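Local coordinates for protein thiosulfate sulfurtransferase (Pseudomonas aeruginosa, PDB 1YT8) that probably transfers sulfur from thiosulfate to cyanide, being built from four rhodanese-like domains in tandem, at residues A[22-30]-A[64-75]; A[32-42]-A[107-115]. All blocks are in the same frame, centred on the assembly; numbering follows the deposited sequence.

In the fold
Contact 1 lies in the first rhodanese-like domain, where it pairs two neighbouring strands of the parallel five-stranded sheet; contact 2 joins the short helix and loop 32-42 of that domain, which follow strand 25-28, to the chain leading into helix 114-127. Their centres lie 13 Å apart. They meet where Arg30 NH2 lies 2.9 Å from Ala38 O, a probable hydrogen bond, and where Tyr69 OH packs 3.1 Å from Pro40 CD. The sulfite is bound by Cys193 to Arg198 of the second domain, where strand 188-192 passes into helix 197-208, with Gln312 of the third completing the pocket. By strand order the loop after strand 66-69 is probably the counterpart, with Asp70 apparently in the place of Cys193.

Contact 1 (A[22-30]-A[64-75]); sequences RELALLDVR and TPITVYDDGEGL
Asp28 OD1 takes two donors, the backbone N and the NE of Arg30, while Asp28 OD2 is shared between Arg30 and Tyr69 of the neighbouring strand. Arg30 grips the Asp28 carboxylate side-on: Arg30 NE reaches Asp28 OD1 at 3.0 Å and Arg30 NH2 reaches Asp28 OD2 at 2.7 Å, each on the syn lone pair and close to the guanidinium plane. The backbone bond from Arg30 N closes an Asx turn at the strand end. Tyr69 OH comes within 2.6 Å of Asp28 OD2, a weak hydrogen bond. With its CG wedged between backbone N and carbonyl carbon (chi1 79°), the tyrosine folds back over strand 25-28, and Asp28 CA sits over the ring face, 3.9 Å from its centroid. Leu26 CD1 meets the ring obliquely, 3.9 Å from Tyr69 CD2.

Beneath this lies a regular parallel ladder from Ala25 N-Pro65 O to Val29 N-Tyr69 O, with Thr67 N to Ala25 O at 2.9 Å. Ala25, Leu27, Ile66 and Val68 line the sheet face away from Tyr69. Past the strand ends, Arg30 NH1 reaches Glu73 OE2 through a water, and Arg30 CG lies 3.7 Å from Asp70 CB. Gripped at both oxygens, the buried Asp28 carboxylate is probably ionised, its charge balanced by Arg30, and its rotation is fixed.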
# COMPACT_ATOMS: atom_id res chain seq x y z
N ARG A 22 -1.38 -21.56 7.23
CA ARG A 22 -2.83 -21.49 7.38
C ARG A 22 -3.20 -20.01 7.33
O ARG A 22 -2.47 -19.17 7.85
CB ARG A 22 -3.27 -22.08 8.73
CG ARG A 22 -3.01 -23.57 8.91
CD ARG A 22 -3.74 -24.11 10.15
NE ARG A 22 -3.19 -23.59 11.40
CZ ARG A 22 -2.19 -24.16 12.07
NH1 ARG A 22 -1.62 -25.26 11.61
NH2 ARG A 22 -1.77 -23.62 13.22
N GLU A 23 -4.32 -19.69 6.70
CA GLU A 23 -4.74 -18.29 6.60
C GLU A 23 -4.90 -17.62 7.94
O GLU A 23 -5.43 -18.20 8.89
CB GLU A 23 -6.05 -18.18 5.83
CG GLU A 23 -5.97 -18.63 4.38
CD GLU A 23 -7.18 -18.21 3.58
OE1 GLU A 23 -8.11 -17.61 4.16
OE2 GLU A 23 -7.20 -18.48 2.36
N LEU A 24 -4.42 -16.38 8.02
CA LEU A 24 -4.52 -15.59 9.24
C LEU A 24 -4.35 -14.12 8.91
O LEU A 24 -3.74 -13.75 7.90
CB LEU A 24 -3.44 -16.01 10.25
CG LEU A 24 -1.97 -15.75 9.91
CD1 LEU A 24 -1.59 -14.31 10.26
CD2 LEU A 24 -1.10 -16.71 10.69
N ALA A 25 -4.92 -13.27 9.75
CA ALA A 25 -4.81 -11.83 9.59
C ALA A 25 -4.34 -11.28 10.93
O ALA A 25 -5.08 -11.32 11.91
CB ALA A 25 -6.15 -11.23 9.19
N LEU A 26 -3.10 -10.81 10.97
CA LEU A 26 -2.51 -10.23 12.18
C LEU A 26 -2.57 -8.73 11.96
O LEU A 26 -1.78 -8.18 11.19
CB LEU A 26 -1.06 -10.69 12.33
CG LEU A 26 -0.26 -10.13 13.51
CD1 LEU A 26 -0.95 -10.49 14.82
CD2 LEU A 26 1.15 -10.70 13.48
N LEU A 27 -3.51 -8.07 12.63
CA LEU A 27 -3.70 -6.64 12.43
C LEU A 27 -3.24 -5.72 13.55
O LEU A 27 -3.67 -5.86 14.70
CB LEU A 27 -5.18 -6.37 12.15
CG LEU A 27 -5.86 -7.17 11.04
CD1 LEU A 27 -7.35 -6.83 10.99
CD2 LEU A 27 -5.19 -6.87 9.71
N ASP A 28 -2.37 -4.77 13.21
CA ASP A 28 -1.88 -3.78 14.15
C ASP A 28 -2.89 -2.65 13.98
O ASP A 28 -2.96 -2.03 12.92
CB ASP A 28 -0.49 -3.30 13.73
CG ASP A 28 0.17 -2.40 14.77
OD1 ASP A 28 -0.54 -1.59 15.41
OD2 ASP A 28 1.40 -2.49 14.93
N VAL A 29 -3.69 -2.38 15.02
CA VAL A 29 -4.70 -1.34 14.91
C VAL A 29 -4.28 0.06 15.34
O VAL A 29 -5.11 0.97 15.39
CB VAL A 29 -5.99 -1.75 15.68
CG1 VAL A 29 -6.60 -2.98 15.03
CG2 VAL A 29 -5.67 -2.01 17.15
N ARG A 30 -3.00 0.25 15.66
CA ARG A 30 -2.50 1.57 16.03
C ARG A 30 -2.40 2.39 14.75
O ARG A 30 -2.60 1.87 13.65
CB ARG A 30 -1.11 1.46 16.65
CG ARG A 30 -1.05 0.70 17.97
CD ARG A 30 0.40 0.55 18.42
NE ARG A 30 1.15 -0.37 17.57
CZ ARG A 30 2.48 -0.50 17.60
NH1 ARG A 30 3.20 0.24 18.44
NH2 ARG A 30 3.07 -1.37 16.80
N THR A 64 -12.12 -15.82 8.92
CA THR A 64 -10.66 -15.85 8.89
C THR A 64 -10.16 -15.64 10.32
O THR A 64 -10.71 -14.81 11.05
CB THR A 64 -10.07 -14.68 8.05
OG1 THR A 64 -10.52 -14.77 6.69
CG2 THR A 64 -8.55 -14.70 8.09
N PRO A 65 -9.14 -16.39 10.74
CA PRO A 65 -8.64 -16.20 12.10
C PRO A 65 -7.97 -14.82 12.18
O PRO A 65 -6.88 -14.62 11.64
CB PRO A 65 -7.63 -17.33 12.27
CG PRO A 65 -8.19 -18.41 11.38
CD PRO A 65 -8.59 -17.63 10.15
N ILE A 66 -8.63 -13.87 12.83
CA ILE A 66 -8.09 -12.52 12.96
C ILE A 66 -7.55 -12.28 14.36
O ILE A 66 -8.23 -12.57 15.35
CB ILE A 66 -9.17 -11.45 12.70
CG1 ILE A 66 -9.74 -11.61 11.29
CG2 ILE A 66 -8.59 -10.05 12.88
CD1 ILE A 66 -10.97 -10.75 11.05
N THR A 67 -6.34 -11.76 14.44
CA THR A 67 -5.71 -11.45 15.72
C THR A 67 -5.28 -9.98 15.69
O THR A 67 -4.41 -9.60 14.91
CB THR A 67 -4.47 -12.34 15.99
OG1 THR A 67 -4.86 -13.72 15.99
CG2 THR A 67 -3.85 -12.00 17.34
N VAL A 68 -5.91 -9.16 16.52
CA VAL A 68 -5.59 -7.74 16.58
C VAL A 68 -4.66 -7.42 17.75
O VAL A 68 -4.62 -8.16 18.74
CB VAL A 68 -6.87 -6.87 16.72
CG1 VAL A 68 -7.77 -7.06 15.50
CG2 VAL A 68 -7.63 -7.25 17.98
N TYR A 69 -3.92 -6.32 17.65
CA TYR A 69 -3.02 -5.94 18.73
C TYR A 69 -2.62 -4.47 18.65
O TYR A 69 -2.79 -3.81 17.63
CB TYR A 69 -1.75 -6.80 18.69
CG TYR A 69 -0.72 -6.37 17.65
CD1 TYR A 69 0.27 -5.42 17.96
CD2 TYR A 69 -0.76 -6.87 16.35
CE1 TYR A 69 1.19 -4.99 17.00
CE2 TYR A 69 0.16 -6.44 15.37
CZ TYR A 69 1.12 -5.49 15.71
OH TYR A 69 2.01 -5.04 14.75
N ASP A 70 -2.12 -3.97 19.77
CA ASP A 70 -1.60 -2.61 19.88
C ASP A 70 -0.52 -2.73 20.94
O ASP A 70 -0.08 -3.84 21.24
CB ASP A 70 -2.68 -1.60 20.30
CG ASP A 70 -3.38 -1.97 21.61
OD1 ASP A 70 -2.82 -2.73 22.42
OD2 ASP A 70 -4.50 -1.46 21.82
N ASP A 71 -0.08 -1.61 21.51
CA ASP A 71 0.95 -1.71 22.53
C ASP A 71 0.44 -1.19 23.87
O ASP A 71 1.15 -0.49 24.58
CB ASP A 71 2.21 -0.95 22.10
CG ASP A 71 3.42 -1.28 22.97
OD1 ASP A 71 3.54 -2.44 23.42
OD2 ASP A 71 4.25 -0.39 23.20
N GLY A 72 -0.80 -1.54 24.20
CA GLY A 72 -1.39 -1.14 25.46
C GLY A 72 -2.30 0.07 25.46
O GLY A 72 -2.83 0.46 26.51
N GLU A 73 -2.51 0.68 24.29
CA GLU A 73 -3.36 1.87 24.19
C GLU A 73 -4.84 1.62 24.43
O GLU A 73 -5.60 2.57 24.65
CB GLU A 73 -3.19 2.53 22.81
CG GLU A 73 -1.79 3.08 22.56
CD GLU A 73 -0.87 2.08 21.87
OE1 GLU A 73 -1.09 0.86 22.01
OE2 GLU A 73 0.08 2.53 21.20
N GLY A 74 -5.26 0.36 24.39
CA GLY A 74 -6.67 0.05 24.60
C GLY A 74 -7.44 0.10 23.29
O GLY A 74 -8.67 0.15 23.29
N LEU A 75 -6.71 0.08 22.18
CA LEU A 75 -7.32 0.10 20.86
C LEU A 75 -7.75 -1.30 20.42
O LEU A 75 -8.80 -1.47 19.80
CB LEU A 75 -6.33 0.66 19.83
CG LEU A 75 -5.84 2.11 19.96
CD1 LEU A 75 -4.80 2.40 18.88
CD2 LEU A 75 -7.00 3.07 19.83
O HOH W 1 2.60 2.25 20.57

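Contact 2 (A[32-42]-A[107-115]); sequences EDPFAQAHPLF and ELFRDVNVP
Leu41 CD1 lies over one face of the Phe109 ring, 4.1 Å from its centroid and 13° off the normal, while Leu41 CB presses on the ring's CE2 at 3.5 Å. The same methyl touches Val114 CG1 and Pro115 CG, and Pro115 in turn slides past the Phe42 ring. On the other flank Leu108 CD2 runs alongside the Pro40 ring.

Next comes His39, its imidazole sandwiched between Phe35 CZ, over the ring centre, and Phe109 O on the opposite face. A chi1 of 63° swings the ring back toward 107-115, where His39 NE2 gives a 2.9 Å bond to Asp111 O, which lies in the imidazole plane; His39 ND1 bonds Pro40 O at 2.8 Å. Donation from both nitrogens would suit a positively charged ring. The His39 and Phe109 backbones form a single antiparallel hydrogen-bonded pair, and Asp111 N bonds Ala36 O at 2.6 Å. At the edge, one water joins Gln37 O to Arg110 NH1, another Leu41 N to Glu107 O.

Helix 514-521 covers Leu41 and Phe109, Trp510 of helix 501-512 packs on Arg110 and Val114, and Trp101 of helix 97-103 lies against Pro40 and Leu108.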
# COMPACT_ATOMS: atom_id res chain seq x y z
N GLU A 32 -0.47 4.57 11.78
CA GLU A 32 0.70 4.17 11.01
C GLU A 32 2.07 4.53 11.58
O GLU A 32 2.98 3.71 11.53
CB GLU A 32 0.61 4.71 9.57
CG GLU A 32 1.64 4.07 8.63
CD GLU A 32 1.57 4.58 7.20
OE1 GLU A 32 1.81 5.79 6.99
OE2 GLU A 32 1.28 3.77 6.29
N ASP A 33 2.23 5.72 12.14
CA ASP A 33 3.55 6.07 12.67
C ASP A 33 4.00 5.12 13.79
O ASP A 33 5.14 4.66 13.78
CB ASP A 33 3.61 7.52 13.14
CG ASP A 33 5.04 8.01 13.30
OD1 ASP A 33 5.84 7.82 12.35
OD2 ASP A 33 5.37 8.57 14.36
N PRO A 34 3.13 4.84 14.78
CA PRO A 34 3.62 3.91 15.81
C PRO A 34 3.84 2.50 15.24
O PRO A 34 4.75 1.79 15.66
CB PRO A 34 2.54 3.98 16.89
CG PRO A 34 1.33 4.56 16.19
CD PRO A 34 1.92 5.54 15.22
N PHE A 35 3.01 2.11 14.28
CA PHE A 35 3.14 0.80 13.63
C PHE A 35 4.53 0.72 13.00
O PHE A 35 5.24 -0.26 13.16
CB PHE A 35 2.08 0.66 12.52
CG PHE A 35 2.37 -0.43 11.52
CD1 PHE A 35 2.17 -1.77 11.84
CD2 PHE A 35 2.82 -0.11 10.24
CE1 PHE A 35 2.41 -2.78 10.89
CE2 PHE A 35 3.06 -1.10 9.29
CZ PHE A 35 2.85 -2.44 9.61
N ALA A 36 4.91 1.79 12.31
CA ALA A 36 6.20 1.85 11.63
C ALA A 36 7.42 1.80 12.54
O ALA A 36 8.54 1.63 12.06
CB ALA A 36 6.25 3.10 10.76
N GLN A 37 7.23 1.94 13.85
CA GLN A 37 8.37 1.88 14.77
C GLN A 37 8.70 0.45 15.19
O GLN A 37 9.85 0.14 15.51
CB GLN A 37 8.11 2.73 16.02
CG GLN A 37 7.69 4.16 15.70
CD GLN A 37 8.58 4.81 14.65
OE1 GLN A 37 8.09 5.46 13.72
NE2 GLN A 37 9.89 4.64 14.79
N ALA A 38 7.70 -0.43 15.18
CA ALA A 38 7.91 -1.83 15.56
C ALA A 38 6.67 -2.69 15.34
O ALA A 38 5.58 -2.37 15.83
CB ALA A 38 8.34 -1.91 17.02
N HIS A 39 6.83 -3.78 14.60
CA HIS A 39 5.73 -4.69 14.34
C HIS A 39 6.23 -6.02 13.79
O HIS A 39 7.32 -6.09 13.23
CB HIS A 39 4.74 -4.06 13.35
CG HIS A 39 5.32 -3.78 11.99
ND1 HIS A 39 5.49 -4.76 11.04
CD2 HIS A 39 5.75 -2.63 11.43
CE1 HIS A 39 6.00 -4.23 9.94
NE2 HIS A 39 6.16 -2.93 10.15
N PRO A 40 5.45 -7.10 13.99
CA PRO A 40 5.86 -8.41 13.49
C PRO A 40 5.94 -8.36 11.97
O PRO A 40 5.23 -7.58 11.33
CB PRO A 40 4.75 -9.33 13.98
CG PRO A 40 4.33 -8.67 15.27
CD PRO A 40 4.28 -7.21 14.88
N LEU A 41 6.79 -9.20 11.39
CA LEU A 41 6.98 -9.23 9.94
C LEU A 41 5.70 -9.25 9.09
O LEU A 41 5.57 -8.47 8.14
CB LEU A 41 7.84 -10.44 9.56
CG LEU A 41 8.14 -10.64 8.07
CD1 LEU A 41 8.76 -9.36 7.50
CD2 LEU A 41 9.10 -11.81 7.91
N PHE A 42 4.77 -10.12 9.43
CA PHE A 42 3.54 -10.24 8.66
C PHE A 42 2.32 -9.53 9.23
O PHE A 42 1.18 -9.78 8.80
CB PHE A 42 3.25 -11.72 8.39
CG PHE A 42 4.25 -12.34 7.45
CD1 PHE A 42 4.29 -11.94 6.11
CD2 PHE A 42 5.20 -13.24 7.91
CE1 PHE A 42 5.28 -12.43 5.25
CE2 PHE A 42 6.19 -13.74 7.06
CZ PHE A 42 6.23 -13.33 5.73
N GLU A 107 10.56 -11.74 16.42
CA GLU A 107 11.35 -10.71 15.75
C GLU A 107 10.45 -9.51 15.44
O GLU A 107 9.28 -9.68 15.11
CB GLU A 107 11.93 -11.28 14.45
CG GLU A 107 12.92 -10.37 13.71
CD GLU A 107 14.24 -10.17 14.45
OE1 GLU A 107 14.56 -10.96 15.36
OE2 GLU A 107 14.98 -9.22 14.11
N LEU A 108 10.99 -8.30 15.58
CA LEU A 108 10.23 -7.09 15.30
C LEU A 108 10.90 -6.26 14.22
O LEU A 108 12.13 -6.21 14.14
CB LEU A 108 10.05 -6.27 16.58
CG LEU A 108 9.05 -6.88 17.58
CD1 LEU A 108 9.00 -6.04 18.86
CD2 LEU A 108 7.67 -6.96 16.94
N PHE A 109 10.09 -5.59 13.41
CA PHE A 109 10.60 -4.78 12.30
C PHE A 109 10.04 -3.36 12.32
O PHE A 109 8.94 -3.13 12.81
CB PHE A 109 10.20 -5.42 10.97
CG PHE A 109 10.79 -6.78 10.73
CD1 PHE A 109 11.89 -6.94 9.91
CD2 PHE A 109 10.22 -7.91 11.31
CE1 PHE A 109 12.42 -8.20 9.65
CE2 PHE A 109 10.74 -9.18 11.07
CZ PHE A 109 11.84 -9.33 10.23
N ARG A 110 10.81 -2.42 11.78
CA ARG A 110 10.32 -1.05 11.70
C ARG A 110 10.01 -0.79 10.23
O ARG A 110 10.21 -1.67 9.38
CB ARG A 110 11.35 -0.04 12.21
CG ARG A 110 12.69 -0.09 11.51
CD ARG A 110 13.52 1.15 11.83
NE ARG A 110 12.96 2.35 11.20
CZ ARG A 110 12.20 3.25 11.81
NH1 ARG A 110 11.89 3.11 13.09
NH2 ARG A 110 11.74 4.29 11.13
N ASP A 111 9.51 0.41 9.95
CA ASP A 111 9.13 0.85 8.60
C ASP A 111 7.86 0.17 8.10
O ASP A 111 7.14 -0.46 8.88
CB ASP A 111 10.28 0.62 7.61
CG ASP A 111 10.37 1.72 6.57
OD1 ASP A 111 9.59 1.71 5.59
OD2 ASP A 111 11.22 2.62 6.73
N VAL A 112 7.57 0.31 6.81
CA VAL A 112 6.37 -0.28 6.22
C VAL A 112 6.68 -1.20 5.03
O VAL A 112 7.76 -1.12 4.44
CB VAL A 112 5.39 0.83 5.74
CG1 VAL A 112 4.98 1.70 6.92
CG2 VAL A 112 6.05 1.68 4.66
N ASN A 113 5.71 -2.06 4.69
CA ASN A 113 5.84 -3.01 3.58
C ASN A 113 7.13 -3.81 3.73
O ASN A 113 7.86 -4.06 2.76
CB ASN A 113 5.84 -2.27 2.23
CG ASN A 113 4.71 -1.25 2.13
OD1 ASN A 113 4.94 -0.10 1.78
ND2 ASN A 113 3.48 -1.68 2.42
N VAL A 114 7.40 -4.25 4.96
CA VAL A 114 8.62 -4.98 5.28
C VAL A 114 8.83 -6.30 4.54
O VAL A 114 9.93 -6.56 4.06
CB VAL A 114 8.72 -5.19 6.80
CG1 VAL A 114 10.03 -5.89 7.16
CG2 VAL A 114 8.66 -3.83 7.50
N PRO A 115 7.78 -7.14 4.43
CA PRO A 115 8.00 -8.39 3.70
C PRO A 115 8.51 -8.13 2.28
O PRO A 115 9.46 -8.76 1.81
CB PRO A 115 6.62 -9.04 3.71
CG PRO A 115 6.06 -8.58 5.03
CD PRO A 115 6.45 -7.11 5.05
O HOH W 2 12.38 1.47 15.39
O HOH W 3 8.06 -11.08 12.93